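Local coordinates for formate dehydrogenase (Staphylococcus aureus, PDB 6TTB), which probably catalyses the NAD-dependent oxidation of formate to carbon dioxide, at residues I71-N76 and D81-D86; E103-A108 and L126-E131; L155-R160 and R318-V323. All blocks are in the same frame, centred on the assembly; numbering follows the deposited sequence.

Interaction 1: I71-N76 and D81-D86; sequences IILADN and DKHLPD
A methyl group of I71 sits over one face of the H83 imidazole, and this CH-pi contact is the most distinctive feature of the pairing. The methyl is CG2. It lies 3.9 Å from the centroid of the H83 ring and only 19° off the ring normal. Its position over the face is not quite central. It is displaced toward the rim, and its closest ring atom is NE2, with I71 CG2 and H83 NE2 3.7 Å apart. The torsion of I71 places CG2 over the face. CG2 is anti to the backbone N, and the longer CG1 arm lies beside that N (chi1 -75°). This arm also comes near the ring, with I71 CG1 3.8 Å from H83 CE1. The isoleucine and the imidazole meet head-on.

L73 makes the second contact. Its CD2 methyl reaches the ring carbon CD2 of H83 at 3.7 Å and meets the ring obliquely. The leucine and the imidazole lie alongside, pointing opposite ways. I71 and L73 stand on the same face of their strand, with I72 turned away between them. The imidazole therefore rests on two aliphatic residues. The contact across the segments is apolar even though one partner is a histidine.

Backbone bonding shapes the loop that carries H83. D86 N donates to H83 O at 2.9 Å, which closes a tight turn just after the histidine.

Strand 69-73 is an outermost strand of the five-stranded parallel sheet. Its backbone bonds to strand 34-38, I71 with I35 and A37, and L73 with A37. The side chains of I71 and L73 both touch V36 on that strand. H83 packs on K34, which also forms a salt bridge with D86. The contact thus lays the loop leading to strand 89-92 against one face of the sheet, at its outermost strand.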
ATOM      1  N   ILE A  71      -9.770 -23.814 -29.162  1.00 26.27           N
ATOM      2  CA  ILE A  71      -8.789 -23.014 -29.862  1.00 25.93           C
ATOM      3  C   ILE A  71      -8.303 -21.895 -28.944  1.00 31.55           C
ATOM      4  O   ILE A  71      -9.060 -20.961 -28.621  1.00 32.35           O
ATOM      5  CB  ILE A  71      -9.419 -22.434 -31.104  1.00 21.61           C
ATOM      6  CG1 ILE A  71      -9.576 -23.496 -32.189  1.00 18.62           C
ATOM      7  CG2 ILE A  71      -8.638 -21.211 -31.569  1.00 19.03           C
ATOM      8  CD1 ILE A  71      -8.630 -23.283 -33.363  1.00 25.01           C
ATOM      9  N   ILE A  72      -7.039 -21.976 -28.523  1.00 28.92           N
ATOM     10  CA  ILE A  72      -6.483 -20.829 -27.853  1.00 32.58           C
ATOM     11  C   ILE A  72      -5.826 -19.939 -28.894  1.00 36.83           C
ATOM     12  O   ILE A  72      -5.167 -20.439 -29.780  1.00 35.94           O
ATOM     13  CB  ILE A  72      -5.570 -21.203 -26.674  1.00 31.46           C
ATOM     14  CG1 ILE A  72      -4.335 -20.306 -26.614  1.00 35.11           C
ATOM     15  CG2 ILE A  72      -5.236 -22.680 -26.678  1.00 33.29           C
ATOM     16  N   LEU A  73      -6.225 -18.659 -28.884  1.00 45.77           N
ATOM     17  CA  LEU A  73      -5.640 -17.623 -29.707  1.00 44.62           C
ATOM     18  C   LEU A  73      -4.534 -16.988 -28.884  1.00 57.25           C
ATOM     19  O   LEU A  73      -4.773 -16.397 -27.807  1.00 51.54           O
ATOM     20  CB  LEU A  73      -6.708 -16.584 -30.096  1.00 44.13           C
ATOM     21  CG  LEU A  73      -8.039 -17.147 -30.601  1.00 45.28           C
ATOM     22  CD1 LEU A  73      -9.081 -16.053 -30.823  1.00 34.98           C
ATOM     23  CD2 LEU A  73      -7.827 -17.941 -31.877  1.00 54.68           C
ATOM     24  N   ALA A  74      -3.313 -17.289 -29.305  1.00 67.11           N
ATOM     25  CA  ALA A  74      -2.298 -16.272 -29.429  1.00 81.14           C
ATOM     26  C   ALA A  74      -2.539 -15.557 -30.764  1.00 69.33           C
ATOM     27  O   ALA A  74      -1.932 -15.923 -31.770  1.00 68.23           O
ATOM     28  CB  ALA A  74      -0.906 -16.906 -29.319  1.00 59.23           C
ATOM     29  N   ASP A  75      -3.508 -14.606 -30.779  1.00 69.62           N
ATOM     30  CA  ASP A  75      -3.798 -13.796 -31.966  1.00 83.64           C
ATOM     31  C   ASP A  75      -4.310 -12.398 -31.600  1.00 75.77           C
ATOM     32  O   ASP A  75      -3.763 -11.412 -32.119  1.00 53.14           O
ATOM     33  CB  ASP A  75      -4.734 -14.503 -32.948  1.00 96.82           C
ATOM     34  N   ASN A  76      -5.409 -12.348 -30.788  1.00 57.88           N
ATOM     35  CA  ASN A  76      -6.143 -11.142 -30.340  1.00 57.95           C
ATOM     36  C   ASN A  76      -7.109 -10.612 -31.410  1.00 53.40           C
ATOM     37  O   ASN A  76      -8.311 -10.701 -31.222  1.00 66.53           O
ATOM     38  CB  ASN A  76      -5.331 -10.020 -29.623  1.00 62.27           C
ATOM     39  CG  ASN A  76      -3.863 -10.310 -29.326  1.00 73.85           C
ATOM     40  OD1 ASN A  76      -3.517 -11.320 -28.692  1.00 70.28           O
ATOM     41  ND2 ASN A  76      -2.994  -9.385 -29.722  1.00 66.45           N
ATOM     42  N   ASP A  81     -10.318 -13.220 -36.266  1.00 46.08           N
ATOM     43  CA  ASP A  81     -11.238 -13.111 -37.388  1.00 41.19           C
ATOM     44  C   ASP A  81     -11.508 -14.489 -38.026  1.00 41.16           C
ATOM     45  O   ASP A  81     -12.622 -14.756 -38.450  1.00 36.04           O
ATOM     46  CB  ASP A  81     -10.815 -11.994 -38.349  1.00 39.73           C
ATOM     47  N   LYS A  82     -10.493 -15.376 -38.079  1.00 32.48           N
ATOM     48  CA  LYS A  82     -10.659 -16.631 -38.806  1.00 23.55           C
ATOM     49  C   LYS A  82     -11.394 -17.657 -37.929  1.00 26.60           C
ATOM     50  O   LYS A  82     -11.357 -18.833 -38.182  1.00 20.56           O
ATOM     51  CB  LYS A  82      -9.288 -17.162 -39.246  1.00 21.34           C
ATOM     52  N   HIS A  83     -12.078 -17.221 -36.879  1.00 35.06           N
ATOM     53  CA  HIS A  83     -12.786 -18.182 -36.047  1.00 35.59           C
ATOM     54  C   HIS A  83     -14.226 -17.711 -35.852  1.00 42.92           C
ATOM     55  O   HIS A  83     -15.153 -18.495 -35.540  1.00 41.48           O
ATOM     56  CB  HIS A  83     -12.013 -18.423 -34.752  1.00 33.60           C
ATOM     57  CG  HIS A  83     -10.848 -19.347 -34.929  1.00 38.11           C
ATOM     58  ND1 HIS A  83     -11.014 -20.729 -35.126  1.00 45.57           N
ATOM     59  CD2 HIS A  83      -9.506 -19.120 -34.951  1.00 34.44           C
ATOM     60  CE1 HIS A  83      -9.830 -21.297 -35.286  1.00 33.81           C
ATOM     61  NE2 HIS A  83      -8.887 -20.327 -35.186  1.00 31.29           N
ATOM     62  N   LEU A  84     -14.409 -16.432 -36.128  1.00 30.91           N
ATOM     63  CA  LEU A  84     -15.687 -15.798 -36.030  1.00 24.16           C
ATOM     64  C   LEU A  84     -16.769 -16.616 -36.771  1.00 27.95           C
ATOM     65  O   LEU A  84     -17.946 -16.629 -36.349  1.00 31.01           O
ATOM     66  CB  LEU A  84     -15.451 -14.449 -36.684  1.00 25.26           C
ATOM     67  CG  LEU A  84     -15.523 -13.240 -35.763  1.00 24.15           C
ATOM     68  CD1 LEU A  84     -15.387 -13.624 -34.290  1.00 22.66           C
ATOM     69  CD2 LEU A  84     -14.536 -12.198 -36.177  1.00 21.61           C
ATOM     70  N   PRO A  85     -16.470 -17.183 -37.997  1.00 29.63           N
ATOM     71  CA  PRO A  85     -17.474 -17.929 -38.769  1.00 22.09           C
ATOM     72  C   PRO A  85     -18.053 -19.127 -38.057  1.00 24.43           C
ATOM     73  O   PRO A  85     -19.091 -19.646 -38.490  1.00 27.22           O
ATOM     74  CB  PRO A  85     -16.722 -18.411 -40.012  1.00 20.19           C
ATOM     75  CG  PRO A  85     -15.695 -17.323 -40.212  1.00 22.73           C
ATOM     76  CD  PRO A  85     -15.256 -16.924 -38.807  1.00 24.30           C
ATOM     77  N   ASP A  86     -17.373 -19.595 -36.988  1.00 26.59           N
ATOM     78  CA  ASP A  86     -17.712 -20.911 -36.471  1.00 28.08           C
ATOM     79  C   ASP A  86     -17.552 -21.006 -34.958  1.00 30.25           C
ATOM     80  O   ASP A  86     -18.114 -21.886 -34.332  1.00 35.56           O
ATOM     81  CB  ASP A  86     -17.076 -22.045 -37.270  1.00 28.14           C
ATOM     82  CG  ASP A  86     -15.655 -21.753 -37.730  1.00 32.73           C
ATOM     83  OD1 ASP A  86     -15.136 -20.667 -37.359  1.00 43.83           O
ATOM     84  OD2 ASP A  86     -15.047 -22.645 -38.407  1.00 26.65           O
TER

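Interaction 2: E103-A108 and L126-E131; sequences ERIEKA and LAAASE
I105 reaches across to A128 and A129 with a single atom, its terminal methyl CD1. This methyl lies 3.8 Å from A128 CB and 4.1 Å from A129 CB. It comes closer still to the backbone, with I105 CD1 3.5 Å from A129 N. The isoleucine thus probes the helix surface at the junction of two alanines, whose short side chains allow it to approach the main chain. The extended CG1 arm carries the methyl there (chi2 163°). The backbones are closest at the same place, where the CA atoms of I105 and A129 are 7.0 Å apart.

Further out, H132 packs on I105 and bonds through ND1 to A128 O. D125 OD1 accepts from A128 N, which ties down the start of helix 126-131. On the inner side, A129 rests on V136 of strand 135-138.

The two helices also bring their acidic side chains near each other. E106 OE2 and E131 OE2 are 5.6 Å apart. R102 lies by both, in a salt bridge with E131 and a long, weak ion pair with E106. It probably offsets the repulsion between the two carboxylates.

The chemistry is therefore divided. A buried aliphatic contact of one methyl on two alanines joins the helices, while the charged groups sit at an exposed margin.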
ATOM      1  N   GLU A 103     -19.416  -5.274 -34.876  1.00 30.10           N
ATOM      2  CA  GLU A 103     -18.778  -5.660 -36.132  1.00 27.96           C
ATOM      3  C   GLU A 103     -18.479  -7.145 -36.053  1.00 31.21           C
ATOM      4  O   GLU A 103     -19.026  -7.921 -36.822  1.00 36.41           O
ATOM      5  CB  GLU A 103     -17.539  -4.798 -36.445  1.00 23.95           C
ATOM      6  N   ARG A 104     -17.766  -7.556 -34.987  1.00 31.86           N
ATOM      7  CA  ARG A 104     -17.338  -8.946 -34.852  1.00 27.66           C
ATOM      8  C   ARG A 104     -18.523  -9.905 -34.606  1.00 24.50           C
ATOM      9  O   ARG A 104     -18.471 -11.054 -34.994  1.00 27.71           O
ATOM     10  CB  ARG A 104     -16.299  -9.066 -33.748  1.00 23.65           C
ATOM     11  CG  ARG A 104     -14.908  -9.427 -34.219  1.00 22.10           C
ATOM     12  CD  ARG A 104     -14.066  -8.888 -33.098  1.00 27.19           C
ATOM     13  NE  ARG A 104     -12.673  -9.236 -33.194  1.00 39.27           N
ATOM     14  CZ  ARG A 104     -11.697  -8.337 -33.244  1.00 36.98           C
ATOM     15  NH1 ARG A 104     -12.013  -7.061 -33.219  1.00 25.99           N
ATOM     16  NH2 ARG A 104     -10.428  -8.717 -33.386  1.00 39.54           N
ATOM     17  N   ILE A 105     -19.570  -9.444 -33.926  1.00 24.78           N
ATOM     18  CA  ILE A 105     -20.654 -10.319 -33.515  1.00 24.35           C
ATOM     19  C   ILE A 105     -21.428 -10.757 -34.746  1.00 26.02           C
ATOM     20  O   ILE A 105     -21.781 -11.935 -34.868  1.00 26.87           O
ATOM     21  CB  ILE A 105     -21.584  -9.606 -32.521  1.00 27.19           C
ATOM     22  CG1 ILE A 105     -21.114  -9.795 -31.065  1.00 22.28           C
ATOM     23  CG2 ILE A 105     -23.043 -10.062 -32.727  1.00 27.04           C
ATOM     24  CD1 ILE A 105     -21.741  -8.803 -30.110  1.00 22.53           C
ATOM     25  N   GLU A 106     -21.647  -9.788 -35.649  1.00 23.72           N
ATOM     26  CA  GLU A 106     -22.412  -9.977 -36.863  1.00 26.61           C
ATOM     27  C   GLU A 106     -21.769 -11.020 -37.747  1.00 25.55           C
ATOM     28  O   GLU A 106     -22.482 -11.757 -38.393  1.00 26.40           O
ATOM     29  CB  GLU A 106     -22.623  -8.652 -37.561  1.00 25.68           C
ATOM     30  CG  GLU A 106     -23.879  -8.008 -37.045  1.00 32.45           C
ATOM     31  CD  GLU A 106     -23.915  -6.517 -37.241  1.00 45.42           C
ATOM     32  OE1 GLU A 106     -22.968  -6.009 -37.967  1.00 42.44           O
ATOM     33  OE2 GLU A 106     -24.918  -5.836 -36.684  1.00 37.59           O
ATOM     34  N   LYS A 107     -20.434 -11.087 -37.710  1.00 27.31           N
ATOM     35  CA  LYS A 107     -19.607 -12.100 -38.364  1.00 31.80           C
ATOM     36  C   LYS A 107     -19.687 -13.481 -37.682  1.00 31.96           C
ATOM     37  O   LYS A 107     -19.154 -14.448 -38.220  1.00 26.89           O
ATOM     38  CB  LYS A 107     -18.136 -11.667 -38.352  1.00 27.82           C
ATOM     39  CG  LYS A 107     -17.525 -11.334 -39.709  1.00 28.58           C
ATOM     40  CD  LYS A 107     -17.447  -9.832 -40.020  1.00 34.98           C
ATOM     41  CE  LYS A 107     -16.181  -9.391 -40.745  1.00 35.29           C
ATOM     42  NZ  LYS A 107     -15.039  -9.152 -39.813  1.00 31.53           N
ATOM     43  N   ALA A 108     -20.299 -13.575 -36.489  1.00 30.85           N
ATOM     44  CA  ALA A 108     -20.250 -14.838 -35.750  1.00 26.12           C
ATOM     45  C   ALA A 108     -21.648 -15.466 -35.636  1.00 27.15           C
ATOM     46  O   ALA A 108     -22.237 -15.570 -34.560  1.00 22.74           O
ATOM     47  CB  ALA A 108     -19.611 -14.649 -34.409  1.00 26.39           C
ATOM     48  N   LEU A 126     -22.968  -5.341 -25.388  1.00 25.61           N
ATOM     49  CA  LEU A 126     -24.120  -6.026 -24.811  1.00 28.60           C
ATOM     50  C   LEU A 126     -25.353  -5.855 -25.691  1.00 28.00           C
ATOM     51  O   LEU A 126     -26.001  -6.829 -26.018  1.00 32.45           O
ATOM     52  CB  LEU A 126     -24.342  -5.547 -23.375  1.00 25.93           C
ATOM     53  CG  LEU A 126     -23.113  -5.739 -22.479  1.00 23.25           C
ATOM     54  CD1 LEU A 126     -23.414  -5.263 -21.065  1.00 21.60           C
ATOM     55  CD2 LEU A 126     -22.679  -7.203 -22.472  1.00 18.66           C
ATOM     56  N   ALA A 127     -25.628  -4.608 -26.095  1.00 31.78           N
ATOM     57  CA  ALA A 127     -26.713  -4.276 -27.004  1.00 25.07           C
ATOM     58  C   ALA A 127     -26.769  -5.298 -28.150  1.00 25.70           C
ATOM     59  O   ALA A 127     -27.720  -6.057 -28.173  1.00 24.86           O
ATOM     60  CB  ALA A 127     -26.531  -2.845 -27.500  1.00 28.69           C
ATOM     61  N   ALA A 128     -25.677  -5.414 -28.991  1.00 22.74           N
ATOM     62  CA  ALA A 128     -25.629  -6.381 -30.117  1.00 23.15           C
ATOM     63  C   ALA A 128     -25.722  -7.832 -29.651  1.00 24.58           C
ATOM     64  O   ALA A 128     -26.471  -8.601 -30.203  1.00 28.16           O
ATOM     65  CB  ALA A 128     -24.421  -6.205 -30.991  1.00 23.66           C
ATOM     66  N   ALA A 129     -24.898  -8.225 -28.692  1.00 26.64           N
ATOM     67  CA  ALA A 129     -25.025  -9.550 -28.084  1.00 31.14           C
ATOM     68  C   ALA A 129     -26.492  -9.850 -27.757  1.00 28.94           C
ATOM     69  O   ALA A 129     -27.008 -10.910 -28.112  1.00 28.32           O
ATOM     70  CB  ALA A 129     -24.112  -9.702 -26.868  1.00 28.66           C
ATOM     71  N   SER A 130     -27.174  -8.894 -27.124  1.00 25.82           N
ATOM     72  CA  SER A 130     -28.602  -9.053 -26.891  1.00 30.24           C
ATOM     73  C   SER A 130     -29.404  -9.325 -28.188  1.00 30.46           C
ATOM     74  O   SER A 130     -30.246 -10.225 -28.230  1.00 32.56           O
ATOM     75  CB  SER A 130     -29.154  -7.947 -26.159  1.00 23.59           C
ATOM     76  OG  SER A 130     -30.406  -8.372 -25.698  1.00 30.59           O
ATOM     77  N   GLU A 131     -29.160  -8.519 -29.219  1.00 25.64           N
ATOM     78  CA  GLU A 131     -29.988  -8.506 -30.408  1.00 28.52           C
ATOM     79  C   GLU A 131     -29.781  -9.786 -31.227  1.00 31.27           C
ATOM     80  O   GLU A 131     -30.653 -10.169 -31.984  1.00 31.86           O
ATOM     81  CB  GLU A 131     -29.646  -7.301 -31.275  1.00 31.33           C
ATOM     82  CG  GLU A 131     -29.838  -5.951 -30.600  1.00 35.01           C
ATOM     83  CD  GLU A 131     -29.294  -4.793 -31.461  1.00 45.25           C
ATOM     84  OE1 GLU A 131     -29.704  -3.584 -31.204  1.00 40.93           O
ATOM     85  OE2 GLU A 131     -28.489  -5.091 -32.457  1.00 33.36           O
TER

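Interaction 3: L155-R160 and R318-V323; sequences LLILLR and RNAMTV
A320 points its CB methyl at helix 144-160, where I157 and L158 receive it. I157 CG2 and L158 CD1 each lie 3.8 Å from A320 CB. One small side chain thus touches two branched ones, and all three residues are buried. In I157 the CG2 branch is anti to the backbone N (chi1 -68°), and this branch makes the contact. L158 leaves its backbone at an angle to the strand, but its far end bends nearer and brings CD1 to the alanine. The CA atoms of L158 and A320 are 7.1 Å apart, so the strand runs close to the helix.

The packing is much looser at R318. Its side chain comes no nearer than 6.7 Å to the helix segment, and the residue is partly exposed. Its guanidinium bonds instead to backbone carbonyls of L289, L294 and Q295. N319 also turns from the helix. It forms an Asx turn, with OD1 accepting from M321 N at 2.9 Å. The bond is nearly straight, 167° at the hydrogen, and uses a lone pair in the carbonyl plane.

Y162 of the second subunit packs on both I157 and A320. R160 forms a salt bridge with E149 of that subunit, and M321 O accepts from its H166.

The contact joins helix 144-160 to strand 319-321, the outermost of this chain's parallel sheet in the Rossmann-type NAD-binding domain. It is purely aliphatic and buried. The polar groups around it bond away from it: N319 in its turn, R318 within the chain, R160 and M321 O to the second subunit.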
ATOM      1  N   LEU A 155      -4.716   2.458  -0.764  1.00 10.35           N
ATOM      2  CA  LEU A 155      -4.854   3.534   0.241  1.00 10.17           C
ATOM      3  C   LEU A 155      -3.524   3.709   0.938  1.00 10.35           C
ATOM      4  O   LEU A 155      -2.954   4.760   0.892  1.00  9.79           O
ATOM      5  CB  LEU A 155      -5.914   3.235   1.305  1.00 10.44           C
ATOM      6  CG  LEU A 155      -7.358   3.719   1.052  1.00 10.82           C
ATOM      7  CD1 LEU A 155      -7.433   4.852  -0.005  1.00 11.51           C
ATOM      8  CD2 LEU A 155      -8.180   2.561   0.622  1.00  9.25           C
ATOM      9  N   LEU A 156      -2.999   2.618   1.492  1.00 11.94           N
ATOM     10  CA  LEU A 156      -1.795   2.666   2.270  1.00 12.08           C
ATOM     11  C   LEU A 156      -0.652   3.236   1.440  1.00 12.48           C
ATOM     12  O   LEU A 156      -0.036   4.178   1.854  1.00 12.90           O
ATOM     13  CB  LEU A 156      -1.506   1.253   2.785  1.00 14.62           C
ATOM     14  CG  LEU A 156      -2.446   0.765   3.900  1.00 16.06           C
ATOM     15  CD1 LEU A 156      -2.399  -0.735   4.049  1.00 17.02           C
ATOM     16  CD2 LEU A 156      -2.114   1.412   5.232  1.00 15.11           C
ATOM     17  N   ILE A 157      -0.388   2.684   0.253  1.00 14.52           N
ATOM     18  CA  ILE A 157       0.744   3.143  -0.570  1.00 14.02           C
ATOM     19  C   ILE A 157       0.596   4.634  -0.823  1.00 13.77           C
ATOM     20  O   ILE A 157       1.545   5.367  -0.819  1.00 15.42           O
ATOM     21  CB  ILE A 157       0.802   2.365  -1.907  1.00 13.93           C
ATOM     22  CG1 ILE A 157       1.173   0.901  -1.708  1.00 11.09           C
ATOM     23  CG2 ILE A 157       1.724   3.054  -2.920  1.00 14.16           C
ATOM     24  CD1 ILE A 157       1.159   0.099  -2.974  1.00 11.43           C
ATOM     25  N   LEU A 158      -0.605   5.053  -1.121  1.00 14.42           N
ATOM     26  CA  LEU A 158      -0.877   6.445  -1.386  1.00 16.54           C
ATOM     27  C   LEU A 158      -0.615   7.335  -0.143  1.00 21.80           C
ATOM     28  O   LEU A 158       0.147   8.302  -0.211  1.00 29.36           O
ATOM     29  CB  LEU A 158      -2.311   6.506  -1.917  1.00 14.58           C
ATOM     30  CG  LEU A 158      -2.436   6.686  -3.461  1.00 16.13           C
ATOM     31  CD1 LEU A 158      -1.153   6.332  -4.215  1.00 13.84           C
ATOM     32  CD2 LEU A 158      -3.572   5.906  -4.043  1.00 13.37           C
ATOM     33  N   LEU A 159      -1.263   7.054   0.996  1.00 23.51           N
ATOM     34  CA  LEU A 159      -1.141   7.956   2.147  1.00 22.49           C
ATOM     35  C   LEU A 159       0.272   7.886   2.711  1.00 23.26           C
ATOM     36  O   LEU A 159       0.833   8.869   3.134  1.00 24.48           O
ATOM     37  CB  LEU A 159      -2.177   7.616   3.229  1.00 17.53           C
ATOM     38  CG  LEU A 159      -3.579   8.166   2.947  1.00 17.01           C
ATOM     39  CD1 LEU A 159      -4.606   7.119   3.299  1.00 17.44           C
ATOM     40  CD2 LEU A 159      -3.857   9.477   3.679  1.00 12.33           C
ATOM     41  N   ARG A 160       0.862   6.717   2.674  1.00 21.78           N
ATOM     42  CA  ARG A 160       2.125   6.568   3.355  1.00 19.90           C
ATOM     43  C   ARG A 160       3.234   7.026   2.432  1.00 20.05           C
ATOM     44  O   ARG A 160       4.383   7.161   2.862  1.00 19.51           O
ATOM     45  CB  ARG A 160       2.290   5.147   3.910  1.00 17.72           C
ATOM     46  CG  ARG A 160       1.357   4.872   5.069  1.00 17.23           C
ATOM     47  CD  ARG A 160       1.805   3.739   5.943  1.00 22.75           C
ATOM     48  NE  ARG A 160       3.063   3.971   6.621  1.00 21.35           N
ATOM     49  CZ  ARG A 160       3.142   4.511   7.817  1.00 25.17           C
ATOM     50  NH1 ARG A 160       2.033   4.947   8.420  1.00 20.45           N
ATOM     51  NH2 ARG A 160       4.327   4.611   8.410  1.00 24.93           N
ATOM     52  N   ARG A 318       2.863  10.977  -9.139  1.00 24.90           N
ATOM     53  CA  ARG A 318       2.290  10.479  -7.879  1.00 21.68           C
ATOM     54  C   ARG A 318       1.208   9.443  -8.159  1.00 18.27           C
ATOM     55  O   ARG A 318       0.157   9.476  -7.556  1.00 21.13           O
ATOM     56  CB  ARG A 318       1.789  11.644  -7.017  1.00 17.15           C
ATOM     57  CG  ARG A 318       2.867  12.194  -6.078  1.00 18.85           C
ATOM     58  CD  ARG A 318       2.884  13.660  -5.714  1.00 18.11           C
ATOM     59  NE  ARG A 318       1.573  14.260  -5.999  1.00 22.02           N
ATOM     60  CZ  ARG A 318       1.311  15.096  -7.019  1.00 22.12           C
ATOM     61  NH1 ARG A 318       2.292  15.453  -7.870  1.00 19.24           N
ATOM     62  NH2 ARG A 318       0.076  15.555  -7.183  1.00 17.03           N
ATOM     63  N   ASN A 319       1.462   8.550  -9.110  1.00 17.39           N
ATOM     64  CA  ASN A 319       0.552   7.436  -9.381  1.00 18.13           C
ATOM     65  C   ASN A 319       1.050   6.174  -8.702  1.00 20.76           C
ATOM     66  O   ASN A 319       2.268   6.035  -8.507  1.00 25.90           O
ATOM     67  CB  ASN A 319       0.298   7.215 -10.894  1.00 18.51           C
ATOM     68  CG  ASN A 319       1.307   6.323 -11.554  1.00 16.54           C
ATOM     69  OD1 ASN A 319       1.205   5.123 -11.450  1.00 21.02           O
ATOM     70  ND2 ASN A 319       2.258   6.899 -12.269  1.00 13.99           N
ATOM     71  N   ALA A 320       0.096   5.279  -8.292  1.00 19.02           N
ATOM     72  CA  ALA A 320       0.425   3.898  -7.937  1.00 15.69           C
ATOM     73  C   ALA A 320      -0.432   2.916  -8.732  1.00 17.71           C
ATOM     74  O   ALA A 320      -1.130   1.996  -8.199  1.00 18.19           O
ATOM     75  CB  ALA A 320       0.380   3.672  -6.474  1.00 16.90           C
ATOM     76  N   MET A 321      -0.362   3.108 -10.045  1.00 15.35           N
ATOM     77  CA  MET A 321      -1.023   2.206 -10.937  1.00 13.70           C
ATOM     78  C   MET A 321      -0.258   0.899 -10.868  1.00 13.40           C
ATOM     79  O   MET A 321       0.872   0.846 -10.397  1.00 14.77           O
ATOM     80  CB  MET A 321      -0.969   2.747 -12.374  1.00 16.24           C
ATOM     81  CG  MET A 321      -1.775   4.061 -12.610  1.00 13.72           C
ATOM     82  SD  MET A 321      -3.467   3.882 -12.107  1.00 16.08           S
ATOM     83  CE  MET A 321      -3.952   2.367 -12.943  1.00 14.85           C
ATOM     84  N   THR A 322      -0.954  -0.159 -11.149  1.00 12.40           N
ATOM     85  CA  THR A 322      -0.368  -1.348 -11.651  1.00 13.01           C
ATOM     86  C   THR A 322      -1.152  -1.716 -12.923  1.00 15.47           C
ATOM     87  O   THR A 322      -2.230  -1.186 -13.205  1.00 12.16           O
ATOM     88  CB  THR A 322      -0.482  -2.427 -10.578  1.00 15.62           C
ATOM     89  OG1 THR A 322      -1.837  -2.874 -10.416  1.00 14.08           O
ATOM     90  CG2 THR A 322       0.082  -1.992  -9.238  1.00 16.20           C
ATOM     91  N   VAL A 323      -0.627  -2.648 -13.685  1.00 17.23           N
ATOM     92  CA  VAL A 323      -1.443  -3.228 -14.727  1.00 17.90           C
ATOM     93  C   VAL A 323      -2.540  -4.054 -14.034  1.00 20.55           C
ATOM     94  O   VAL A 323      -2.537  -4.154 -12.817  1.00 26.94           O
ATOM     95  CB  VAL A 323      -0.569  -4.045 -15.684  1.00 13.51           C
ATOM     96  CG1 VAL A 323       0.593  -3.193 -16.150  1.00 14.07           C
ATOM     97  CG2 VAL A 323      -0.033  -5.247 -14.964  1.00 12.97           C
TER

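How the interactions relate
Interactions 1 and 2 are neighbours, with centres 16 Å apart. They touch directly: L84 packs against R104, K107 and A108, so the loop after strand 69-73 packs directly on helix 102-106 and the turn after it. Both belong to the lobe built on the five-stranded sheet. Interaction 3 is in the other lobe, the NAD-binding domain, on the opposite side of the chain's centre. Its centre is 37 Å from that of interaction 1 and 38 Å from that of interaction 2. The nearest atoms are about 15 Å and 21 Å away, respectively. NAD is bound in the cleft between the lobes. The three contacts thus belong to the two lobes that flank the cofactor.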